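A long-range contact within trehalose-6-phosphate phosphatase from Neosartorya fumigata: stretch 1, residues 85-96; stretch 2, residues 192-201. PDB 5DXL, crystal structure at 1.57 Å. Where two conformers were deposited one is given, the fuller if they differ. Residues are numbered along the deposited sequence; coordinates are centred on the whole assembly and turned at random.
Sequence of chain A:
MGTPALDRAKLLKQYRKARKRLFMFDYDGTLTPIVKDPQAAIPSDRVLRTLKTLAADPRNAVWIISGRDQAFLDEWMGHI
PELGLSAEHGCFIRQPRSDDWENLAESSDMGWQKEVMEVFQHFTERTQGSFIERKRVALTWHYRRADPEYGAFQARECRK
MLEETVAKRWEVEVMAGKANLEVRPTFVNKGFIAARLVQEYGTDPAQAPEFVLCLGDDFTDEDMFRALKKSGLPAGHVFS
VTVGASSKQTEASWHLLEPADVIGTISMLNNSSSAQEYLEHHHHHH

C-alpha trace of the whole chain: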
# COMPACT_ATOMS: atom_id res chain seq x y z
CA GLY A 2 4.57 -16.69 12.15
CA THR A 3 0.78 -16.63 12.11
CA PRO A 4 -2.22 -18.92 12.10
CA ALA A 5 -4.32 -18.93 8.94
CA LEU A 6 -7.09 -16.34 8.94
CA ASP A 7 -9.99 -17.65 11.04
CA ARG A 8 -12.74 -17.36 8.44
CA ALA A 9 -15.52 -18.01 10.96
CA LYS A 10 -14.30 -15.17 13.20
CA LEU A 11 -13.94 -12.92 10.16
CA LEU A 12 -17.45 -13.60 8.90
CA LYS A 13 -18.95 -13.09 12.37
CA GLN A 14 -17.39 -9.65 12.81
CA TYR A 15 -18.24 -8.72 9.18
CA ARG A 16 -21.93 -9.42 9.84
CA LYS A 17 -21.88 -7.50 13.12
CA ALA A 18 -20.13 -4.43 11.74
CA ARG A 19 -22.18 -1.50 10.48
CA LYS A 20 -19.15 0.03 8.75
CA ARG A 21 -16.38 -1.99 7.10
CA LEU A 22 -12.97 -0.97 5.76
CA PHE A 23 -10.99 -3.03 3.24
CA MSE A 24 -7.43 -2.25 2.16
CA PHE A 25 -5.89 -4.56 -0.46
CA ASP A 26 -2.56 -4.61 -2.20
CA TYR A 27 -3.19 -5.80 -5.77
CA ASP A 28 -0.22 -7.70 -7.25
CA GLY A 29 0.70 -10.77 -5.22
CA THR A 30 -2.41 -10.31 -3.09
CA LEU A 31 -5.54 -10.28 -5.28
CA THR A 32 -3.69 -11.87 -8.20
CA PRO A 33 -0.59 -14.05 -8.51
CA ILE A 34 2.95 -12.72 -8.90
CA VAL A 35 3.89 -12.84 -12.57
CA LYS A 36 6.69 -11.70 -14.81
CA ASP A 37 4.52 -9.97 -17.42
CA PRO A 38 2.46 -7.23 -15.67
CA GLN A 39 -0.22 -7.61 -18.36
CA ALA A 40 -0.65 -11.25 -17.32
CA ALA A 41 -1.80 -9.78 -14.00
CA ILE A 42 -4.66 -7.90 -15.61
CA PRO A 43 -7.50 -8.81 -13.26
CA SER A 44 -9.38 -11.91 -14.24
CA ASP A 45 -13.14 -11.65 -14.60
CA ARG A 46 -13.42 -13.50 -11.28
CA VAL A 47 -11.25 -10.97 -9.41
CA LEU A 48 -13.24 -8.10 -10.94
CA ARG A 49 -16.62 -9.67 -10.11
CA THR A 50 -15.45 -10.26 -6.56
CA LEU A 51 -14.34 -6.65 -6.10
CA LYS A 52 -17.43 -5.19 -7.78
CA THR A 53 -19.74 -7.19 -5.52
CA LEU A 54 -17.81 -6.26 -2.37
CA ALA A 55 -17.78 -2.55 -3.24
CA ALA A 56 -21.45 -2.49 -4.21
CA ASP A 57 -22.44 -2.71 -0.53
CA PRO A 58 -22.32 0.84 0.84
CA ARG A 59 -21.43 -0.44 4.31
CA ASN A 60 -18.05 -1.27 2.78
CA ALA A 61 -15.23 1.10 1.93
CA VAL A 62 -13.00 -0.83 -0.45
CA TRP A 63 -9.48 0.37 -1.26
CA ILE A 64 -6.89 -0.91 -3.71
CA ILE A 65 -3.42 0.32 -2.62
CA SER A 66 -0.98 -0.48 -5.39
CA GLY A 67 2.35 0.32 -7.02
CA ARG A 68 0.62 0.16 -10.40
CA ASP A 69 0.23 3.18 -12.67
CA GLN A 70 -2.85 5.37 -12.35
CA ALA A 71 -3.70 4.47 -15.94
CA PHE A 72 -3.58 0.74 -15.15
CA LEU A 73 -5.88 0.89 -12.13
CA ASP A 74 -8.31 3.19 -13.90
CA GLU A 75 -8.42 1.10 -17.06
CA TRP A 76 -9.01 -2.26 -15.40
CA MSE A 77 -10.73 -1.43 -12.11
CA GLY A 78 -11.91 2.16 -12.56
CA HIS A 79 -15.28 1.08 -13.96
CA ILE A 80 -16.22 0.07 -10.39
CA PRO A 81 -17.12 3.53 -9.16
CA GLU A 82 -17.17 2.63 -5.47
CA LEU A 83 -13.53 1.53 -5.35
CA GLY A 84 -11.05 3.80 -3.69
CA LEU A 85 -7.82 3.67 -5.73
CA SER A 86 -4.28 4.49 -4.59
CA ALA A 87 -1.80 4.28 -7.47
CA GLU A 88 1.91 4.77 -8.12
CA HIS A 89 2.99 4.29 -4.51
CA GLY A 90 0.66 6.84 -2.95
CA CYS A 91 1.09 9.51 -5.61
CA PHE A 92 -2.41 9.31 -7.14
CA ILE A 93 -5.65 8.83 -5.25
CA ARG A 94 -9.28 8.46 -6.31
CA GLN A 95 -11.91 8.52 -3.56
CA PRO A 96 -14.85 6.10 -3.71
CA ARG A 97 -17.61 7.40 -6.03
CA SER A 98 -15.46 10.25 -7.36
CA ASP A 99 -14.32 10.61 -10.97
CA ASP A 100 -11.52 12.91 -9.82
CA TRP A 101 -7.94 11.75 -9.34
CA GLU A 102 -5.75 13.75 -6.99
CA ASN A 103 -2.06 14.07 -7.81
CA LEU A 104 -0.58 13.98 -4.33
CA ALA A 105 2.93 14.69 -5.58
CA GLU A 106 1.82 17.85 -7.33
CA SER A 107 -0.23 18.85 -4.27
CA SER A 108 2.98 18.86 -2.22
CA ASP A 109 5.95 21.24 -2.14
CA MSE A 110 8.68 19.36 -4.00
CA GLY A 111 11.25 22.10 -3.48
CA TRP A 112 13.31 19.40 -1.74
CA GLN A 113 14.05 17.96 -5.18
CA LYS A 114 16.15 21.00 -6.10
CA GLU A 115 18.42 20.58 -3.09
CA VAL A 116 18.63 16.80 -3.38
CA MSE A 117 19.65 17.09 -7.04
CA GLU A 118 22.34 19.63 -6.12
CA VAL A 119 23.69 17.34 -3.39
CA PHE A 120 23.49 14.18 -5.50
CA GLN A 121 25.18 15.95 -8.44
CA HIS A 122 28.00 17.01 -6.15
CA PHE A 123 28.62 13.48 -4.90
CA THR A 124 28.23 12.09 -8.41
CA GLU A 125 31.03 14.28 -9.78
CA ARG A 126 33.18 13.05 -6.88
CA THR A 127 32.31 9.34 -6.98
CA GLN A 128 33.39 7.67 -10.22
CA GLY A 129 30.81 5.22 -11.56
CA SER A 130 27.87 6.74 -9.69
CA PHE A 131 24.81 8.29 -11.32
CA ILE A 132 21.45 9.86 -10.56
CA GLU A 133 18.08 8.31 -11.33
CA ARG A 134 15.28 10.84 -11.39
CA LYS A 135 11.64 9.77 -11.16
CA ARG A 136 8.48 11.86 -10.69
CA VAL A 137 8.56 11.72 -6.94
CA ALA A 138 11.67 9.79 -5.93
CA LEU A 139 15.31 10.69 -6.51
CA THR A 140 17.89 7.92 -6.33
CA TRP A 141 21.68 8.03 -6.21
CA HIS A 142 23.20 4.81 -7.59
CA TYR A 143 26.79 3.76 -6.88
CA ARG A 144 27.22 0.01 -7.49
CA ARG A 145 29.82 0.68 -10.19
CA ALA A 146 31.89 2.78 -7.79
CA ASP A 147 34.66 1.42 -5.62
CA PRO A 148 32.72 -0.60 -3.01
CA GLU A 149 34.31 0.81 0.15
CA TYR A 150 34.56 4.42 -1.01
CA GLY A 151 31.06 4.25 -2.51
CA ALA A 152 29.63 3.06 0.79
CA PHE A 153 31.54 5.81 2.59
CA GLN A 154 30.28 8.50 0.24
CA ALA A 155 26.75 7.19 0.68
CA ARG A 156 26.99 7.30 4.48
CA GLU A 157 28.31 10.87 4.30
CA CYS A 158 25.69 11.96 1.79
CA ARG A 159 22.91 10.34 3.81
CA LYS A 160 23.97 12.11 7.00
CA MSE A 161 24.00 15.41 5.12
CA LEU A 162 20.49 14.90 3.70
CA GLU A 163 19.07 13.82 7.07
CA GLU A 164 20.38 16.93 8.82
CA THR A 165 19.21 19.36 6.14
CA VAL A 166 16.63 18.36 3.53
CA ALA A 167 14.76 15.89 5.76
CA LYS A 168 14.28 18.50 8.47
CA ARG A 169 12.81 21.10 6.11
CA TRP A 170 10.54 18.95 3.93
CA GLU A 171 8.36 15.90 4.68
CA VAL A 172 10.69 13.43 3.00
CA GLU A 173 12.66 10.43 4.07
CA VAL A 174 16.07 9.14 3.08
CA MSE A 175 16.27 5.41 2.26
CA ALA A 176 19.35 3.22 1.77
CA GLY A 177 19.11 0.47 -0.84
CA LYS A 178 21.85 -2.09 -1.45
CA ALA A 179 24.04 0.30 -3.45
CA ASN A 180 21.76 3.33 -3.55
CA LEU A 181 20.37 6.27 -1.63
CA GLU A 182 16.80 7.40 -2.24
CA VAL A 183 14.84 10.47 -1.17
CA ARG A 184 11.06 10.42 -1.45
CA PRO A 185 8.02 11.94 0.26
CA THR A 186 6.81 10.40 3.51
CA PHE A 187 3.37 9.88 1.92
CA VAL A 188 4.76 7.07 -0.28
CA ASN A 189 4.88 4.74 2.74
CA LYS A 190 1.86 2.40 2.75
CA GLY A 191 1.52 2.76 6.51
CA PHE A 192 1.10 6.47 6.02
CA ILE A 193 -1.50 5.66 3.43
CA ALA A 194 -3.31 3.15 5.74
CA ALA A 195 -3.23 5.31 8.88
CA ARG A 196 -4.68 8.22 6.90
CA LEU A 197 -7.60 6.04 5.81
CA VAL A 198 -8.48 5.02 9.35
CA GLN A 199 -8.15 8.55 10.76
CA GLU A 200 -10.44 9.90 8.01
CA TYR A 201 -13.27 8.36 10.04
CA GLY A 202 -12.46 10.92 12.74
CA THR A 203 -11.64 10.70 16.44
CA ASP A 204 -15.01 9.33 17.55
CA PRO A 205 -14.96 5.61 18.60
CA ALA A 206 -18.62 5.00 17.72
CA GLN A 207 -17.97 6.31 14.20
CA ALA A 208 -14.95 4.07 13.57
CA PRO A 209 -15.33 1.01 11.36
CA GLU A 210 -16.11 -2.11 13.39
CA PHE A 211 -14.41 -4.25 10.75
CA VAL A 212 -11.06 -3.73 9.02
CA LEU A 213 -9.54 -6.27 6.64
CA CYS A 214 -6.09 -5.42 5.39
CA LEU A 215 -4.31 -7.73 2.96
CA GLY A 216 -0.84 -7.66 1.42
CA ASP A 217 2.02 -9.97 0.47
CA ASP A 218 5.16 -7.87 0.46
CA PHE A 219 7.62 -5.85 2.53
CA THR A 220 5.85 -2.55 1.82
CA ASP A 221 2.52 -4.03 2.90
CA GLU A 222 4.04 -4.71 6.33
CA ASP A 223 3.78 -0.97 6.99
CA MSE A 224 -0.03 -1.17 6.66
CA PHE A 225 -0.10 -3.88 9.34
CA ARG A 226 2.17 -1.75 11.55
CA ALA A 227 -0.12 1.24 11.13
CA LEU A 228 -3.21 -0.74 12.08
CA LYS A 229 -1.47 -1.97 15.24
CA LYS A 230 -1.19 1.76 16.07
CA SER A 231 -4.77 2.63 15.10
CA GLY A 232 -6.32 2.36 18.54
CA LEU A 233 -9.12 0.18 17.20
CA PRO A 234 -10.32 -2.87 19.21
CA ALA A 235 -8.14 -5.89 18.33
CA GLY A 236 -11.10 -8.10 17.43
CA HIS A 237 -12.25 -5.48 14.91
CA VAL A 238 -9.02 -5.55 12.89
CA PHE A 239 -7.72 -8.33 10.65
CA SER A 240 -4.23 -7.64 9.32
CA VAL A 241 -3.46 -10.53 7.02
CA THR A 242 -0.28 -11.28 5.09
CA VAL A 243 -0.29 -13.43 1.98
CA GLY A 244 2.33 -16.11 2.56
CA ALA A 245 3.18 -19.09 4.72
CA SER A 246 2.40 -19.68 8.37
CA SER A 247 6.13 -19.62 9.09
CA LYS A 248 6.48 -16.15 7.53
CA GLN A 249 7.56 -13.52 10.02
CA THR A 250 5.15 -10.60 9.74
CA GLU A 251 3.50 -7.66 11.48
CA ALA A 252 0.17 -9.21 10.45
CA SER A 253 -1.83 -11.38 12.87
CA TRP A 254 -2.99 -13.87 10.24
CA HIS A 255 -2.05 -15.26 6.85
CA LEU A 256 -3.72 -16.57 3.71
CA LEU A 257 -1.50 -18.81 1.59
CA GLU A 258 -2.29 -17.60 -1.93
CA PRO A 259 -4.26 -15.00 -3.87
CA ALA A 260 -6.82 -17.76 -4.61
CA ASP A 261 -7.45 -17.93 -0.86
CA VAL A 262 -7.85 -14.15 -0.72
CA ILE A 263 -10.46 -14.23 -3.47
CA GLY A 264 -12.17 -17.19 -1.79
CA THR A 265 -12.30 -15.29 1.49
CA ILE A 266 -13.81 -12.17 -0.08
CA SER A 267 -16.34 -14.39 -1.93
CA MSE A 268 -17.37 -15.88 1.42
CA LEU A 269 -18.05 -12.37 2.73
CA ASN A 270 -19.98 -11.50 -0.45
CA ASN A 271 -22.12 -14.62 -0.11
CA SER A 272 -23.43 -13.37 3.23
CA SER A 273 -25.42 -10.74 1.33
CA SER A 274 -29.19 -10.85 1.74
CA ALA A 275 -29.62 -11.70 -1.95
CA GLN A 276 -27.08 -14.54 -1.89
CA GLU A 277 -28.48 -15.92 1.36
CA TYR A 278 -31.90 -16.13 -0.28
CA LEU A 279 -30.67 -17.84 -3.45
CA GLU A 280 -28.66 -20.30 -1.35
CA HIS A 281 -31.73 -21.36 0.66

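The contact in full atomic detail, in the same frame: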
# COMPACT_ATOMS: atom_id res chain seq x y z
N LEU A 85 -9.04 4.11 -5.03
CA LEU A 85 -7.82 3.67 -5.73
C LEU A 85 -6.62 4.51 -5.31
O LEU A 85 -6.67 5.73 -5.35
CB LEU A 85 -8.01 3.75 -7.25
CG LEU A 85 -9.19 2.92 -7.78
CD1 LEU A 85 -9.40 3.25 -9.26
CD2 LEU A 85 -8.96 1.41 -7.59
N SER A 86 -5.55 3.84 -4.90
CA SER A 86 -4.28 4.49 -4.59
C SER A 86 -3.24 3.90 -5.53
O SER A 86 -2.98 2.70 -5.50
CB SER A 86 -3.89 4.27 -3.13
OG SER A 86 -2.56 4.72 -2.88
N ALA A 87 -2.70 4.74 -6.41
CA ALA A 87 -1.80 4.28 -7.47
C ALA A 87 -0.43 4.89 -7.35
O ALA A 87 -0.26 5.93 -6.70
CB ALA A 87 -2.40 4.59 -8.85
N GLU A 88 0.55 4.24 -7.98
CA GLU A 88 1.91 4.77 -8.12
C GLU A 88 2.51 5.11 -6.76
O GLU A 88 3.04 6.19 -6.54
CB GLU A 88 1.91 5.98 -9.06
CG GLU A 88 1.47 5.59 -10.45
CD GLU A 88 1.60 6.70 -11.49
OE1 GLU A 88 2.58 7.47 -11.43
OE2 GLU A 88 0.71 6.78 -12.37
N HIS A 89 2.39 4.16 -5.83
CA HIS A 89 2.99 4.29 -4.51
C HIS A 89 2.55 5.56 -3.79
O HIS A 89 3.38 6.36 -3.34
CB HIS A 89 4.52 4.23 -4.63
CG HIS A 89 5.02 2.99 -5.31
ND1 HIS A 89 5.28 2.92 -6.66
CD2 HIS A 89 5.26 1.75 -4.82
CE1 HIS A 89 5.68 1.71 -6.98
NE2 HIS A 89 5.68 0.97 -5.88
N GLY A 90 1.23 5.76 -3.72
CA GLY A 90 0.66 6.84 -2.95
C GLY A 90 0.65 8.20 -3.64
O GLY A 90 0.35 9.21 -3.02
N CYS A 91 0.99 8.23 -4.93
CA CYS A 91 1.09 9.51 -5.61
C CYS A 91 -0.22 9.95 -6.27
O CYS A 91 -0.41 11.13 -6.51
CB CYS A 91 2.19 9.45 -6.66
SG CYS A 91 3.81 9.43 -5.88
N PHE A 92 -1.11 9.00 -6.54
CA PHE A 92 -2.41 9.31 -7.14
C PHE A 92 -3.51 8.65 -6.33
O PHE A 92 -3.40 7.48 -5.98
CB PHE A 92 -2.48 8.83 -8.59
CG PHE A 92 -1.65 9.64 -9.54
CD1 PHE A 92 -2.14 10.80 -10.10
CD2 PHE A 92 -0.37 9.23 -9.87
CE1 PHE A 92 -1.36 11.55 -10.98
CE2 PHE A 92 0.42 9.97 -10.75
CZ PHE A 92 -0.08 11.13 -11.30
N ILE A 93 -4.55 9.40 -6.02
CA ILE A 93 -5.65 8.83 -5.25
C ILE A 93 -7.00 9.20 -5.87
O ILE A 93 -7.20 10.33 -6.32
CB ILE A 93 -5.62 9.30 -3.78
CG1 ILE A 93 -6.61 8.50 -2.94
CG2 ILE A 93 -5.92 10.78 -3.65
CD1 ILE A 93 -6.46 8.75 -1.46
N ARG A 94 -7.89 8.21 -5.91
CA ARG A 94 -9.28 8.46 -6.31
C ARG A 94 -10.18 7.98 -5.19
O ARG A 94 -10.14 6.80 -4.83
CB ARG A 94 -9.62 7.74 -7.62
CG ARG A 94 -11.06 8.07 -8.12
CD ARG A 94 -11.63 7.07 -9.18
NE ARG A 94 -12.11 5.82 -8.58
CZ ARG A 94 -12.70 4.85 -9.29
NH1 ARG A 94 -12.86 5.01 -10.60
NH2 ARG A 94 -13.11 3.72 -8.69
N GLN A 95 -10.97 8.89 -4.62
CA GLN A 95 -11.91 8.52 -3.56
C GLN A 95 -13.04 7.67 -4.13
O GLN A 95 -13.40 7.83 -5.30
CB GLN A 95 -12.51 9.76 -2.88
CG GLN A 95 -11.52 10.65 -2.13
CD GLN A 95 -10.93 9.96 -0.91
OE1 GLN A 95 -11.61 9.19 -0.22
NE2 GLN A 95 -9.68 10.25 -0.62
N PRO A 96 -13.62 6.79 -3.31
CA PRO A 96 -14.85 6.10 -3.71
C PRO A 96 -15.91 7.07 -4.25
O PRO A 96 -16.14 8.13 -3.64
CB PRO A 96 -15.33 5.45 -2.41
CG PRO A 96 -14.03 5.16 -1.68
CD PRO A 96 -13.15 6.36 -1.98
N PHE A 192 1.59 5.11 6.02
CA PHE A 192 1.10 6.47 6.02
C PHE A 192 -0.25 6.46 5.34
O PHE A 192 -1.26 6.97 5.85
CB PHE A 192 2.10 7.40 5.30
CG PHE A 192 1.70 8.84 5.28
CD1 PHE A 192 0.76 9.31 4.37
CD2 PHE A 192 2.29 9.75 6.15
CE1 PHE A 192 0.39 10.64 4.35
CE2 PHE A 192 1.94 11.09 6.13
CZ PHE A 192 0.99 11.53 5.23
N ILE A 193 -0.28 5.80 4.18
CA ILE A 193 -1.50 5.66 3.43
C ILE A 193 -2.61 5.02 4.29
O ILE A 193 -3.69 5.58 4.41
CB ILE A 193 -1.25 4.84 2.14
CG1 ILE A 193 -0.22 5.58 1.25
CG2 ILE A 193 -2.56 4.57 1.41
CD1 ILE A 193 0.35 4.75 0.07
N ALA A 194 -2.33 3.87 4.91
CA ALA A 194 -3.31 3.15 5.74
C ALA A 194 -3.77 3.89 7.01
O ALA A 194 -4.93 3.79 7.42
CB ALA A 194 -2.74 1.78 6.13
N ALA A 195 -2.85 4.58 7.68
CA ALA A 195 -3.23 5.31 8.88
C ALA A 195 -4.17 6.45 8.51
O ALA A 195 -5.14 6.71 9.22
CB ALA A 195 -2.00 5.86 9.59
N ARG A 196 -3.88 7.10 7.39
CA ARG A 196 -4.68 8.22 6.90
C ARG A 196 -6.12 7.77 6.66
O ARG A 196 -7.07 8.47 7.02
CB ARG A 196 -4.06 8.78 5.61
CG ARG A 196 -4.45 10.21 5.30
CD ARG A 196 -4.11 10.58 3.86
NE ARG A 196 -4.73 9.68 2.89
CZ ARG A 196 -6.04 9.61 2.66
NH1 ARG A 196 -6.89 10.39 3.32
NH2 ARG A 196 -6.51 8.75 1.76
N LEU A 197 -6.28 6.59 6.07
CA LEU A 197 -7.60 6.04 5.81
C LEU A 197 -8.42 5.79 7.06
O LEU A 197 -9.63 6.00 7.07
CB LEU A 197 -7.47 4.74 5.02
CG LEU A 197 -7.51 4.96 3.52
CD1 LEU A 197 -7.29 3.65 2.79
CD2 LEU A 197 -8.87 5.56 3.16
N VAL A 198 -7.77 5.32 8.12
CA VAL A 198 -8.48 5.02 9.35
C VAL A 198 -8.85 6.32 10.09
O VAL A 198 -9.94 6.44 10.65
CB VAL A 198 -7.64 4.12 10.28
CG1 VAL A 198 -8.27 4.02 11.65
CG2 VAL A 198 -7.50 2.73 9.67
N GLN A 199 -7.94 7.28 10.07
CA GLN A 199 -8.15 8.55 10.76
C GLN A 199 -9.20 9.41 10.06
O GLN A 199 -9.80 10.28 10.68
CB GLN A 199 -6.83 9.31 10.87
CG GLN A 199 -5.83 8.66 11.82
CD GLN A 199 -4.41 9.06 11.52
OE1 GLN A 199 -4.15 9.82 10.59
NE2 GLN A 199 -3.47 8.55 12.31
N GLU A 200 -9.41 9.18 8.76
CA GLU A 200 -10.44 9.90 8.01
C GLU A 200 -11.82 9.72 8.63
O GLU A 200 -12.70 10.56 8.45
CB GLU A 200 -10.48 9.44 6.56
CG GLU A 200 -9.70 10.29 5.58
CD GLU A 200 -9.87 9.81 4.15
OE1 GLU A 200 -10.72 8.93 3.92
OE2 GLU A 200 -9.14 10.31 3.26
N TYR A 201 -12.01 8.62 9.35
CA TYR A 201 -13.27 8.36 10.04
C TYR A 201 -13.46 9.30 11.23
O TYR A 201 -14.55 9.38 11.79
CB TYR A 201 -13.35 6.91 10.51
CG TYR A 201 -13.65 5.89 9.42
CD1 TYR A 201 -12.63 5.38 8.62
CD2 TYR A 201 -14.94 5.43 9.20
CE1 TYR A 201 -12.89 4.44 7.63
CE2 TYR A 201 -15.22 4.49 8.21
CZ TYR A 201 -14.19 4.00 7.43
OH TYR A 201 -14.45 3.07 6.44
O HOH W 1 -12.24 8.21 2.14

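Stretch 1 is a β-hairpin; stretch 2, largely helical, packs on it through one residue per turn. In the hairpin, strands 85-87 and 92-94 pair through L85 N to R94 O (2.9 Å) and A87 N to F92 O (2.9 Å). Alternation along the strands turns S86 and I93 toward the helix, while L85, A87, F92 and R94 stay out of its reach. The helix carries its backbone bonds internally, for example R196 N to F192 O (3.0 Å), and no direct hydrogen bond crosses the contact, which buries 206 Å² in all.

F192 does not reach the hairpin. I193, one residue on, is the centre of the packing: in the m,t rotamer it extends CD1 to 3.7 Å from G90 CA and 4.1 Å from S86 OG. The fit at the turn is close, since a CB on G90 would lie 3.0 Å from I193 CD1; the positive phi of G90 (81°) also favours glycine. A194 and A195 are out of reach of the hairpin. R196, nearly one turn after I193, again points toward the hairpin, and its NH2 lies 3.2 Å from I93 CD1, a tight contact between an aliphatic tip and the guanidinium. Q95 NE2 lies 4.2 Å from R196 NH2; both are donors, so this is a contact, not a bond.

E200, a turn beyond R196, closes the contact. Its carboxylate forms a salt bridge with R196 within stretch 2; the modelled R196 NH1 to E200 OE2 separation of 2.3 Å is too short to be taken literally. E200 OE2 is 3.9 Å from Q95 NE2, so the polar link to the hairpin runs through water 1, which lies 2.6 Å from Q95 OE1 and 2.4 Å from E200 OE1 and bridges the two. The contact thus passes from apolar packing at I193 to a solvated polar margin at E200.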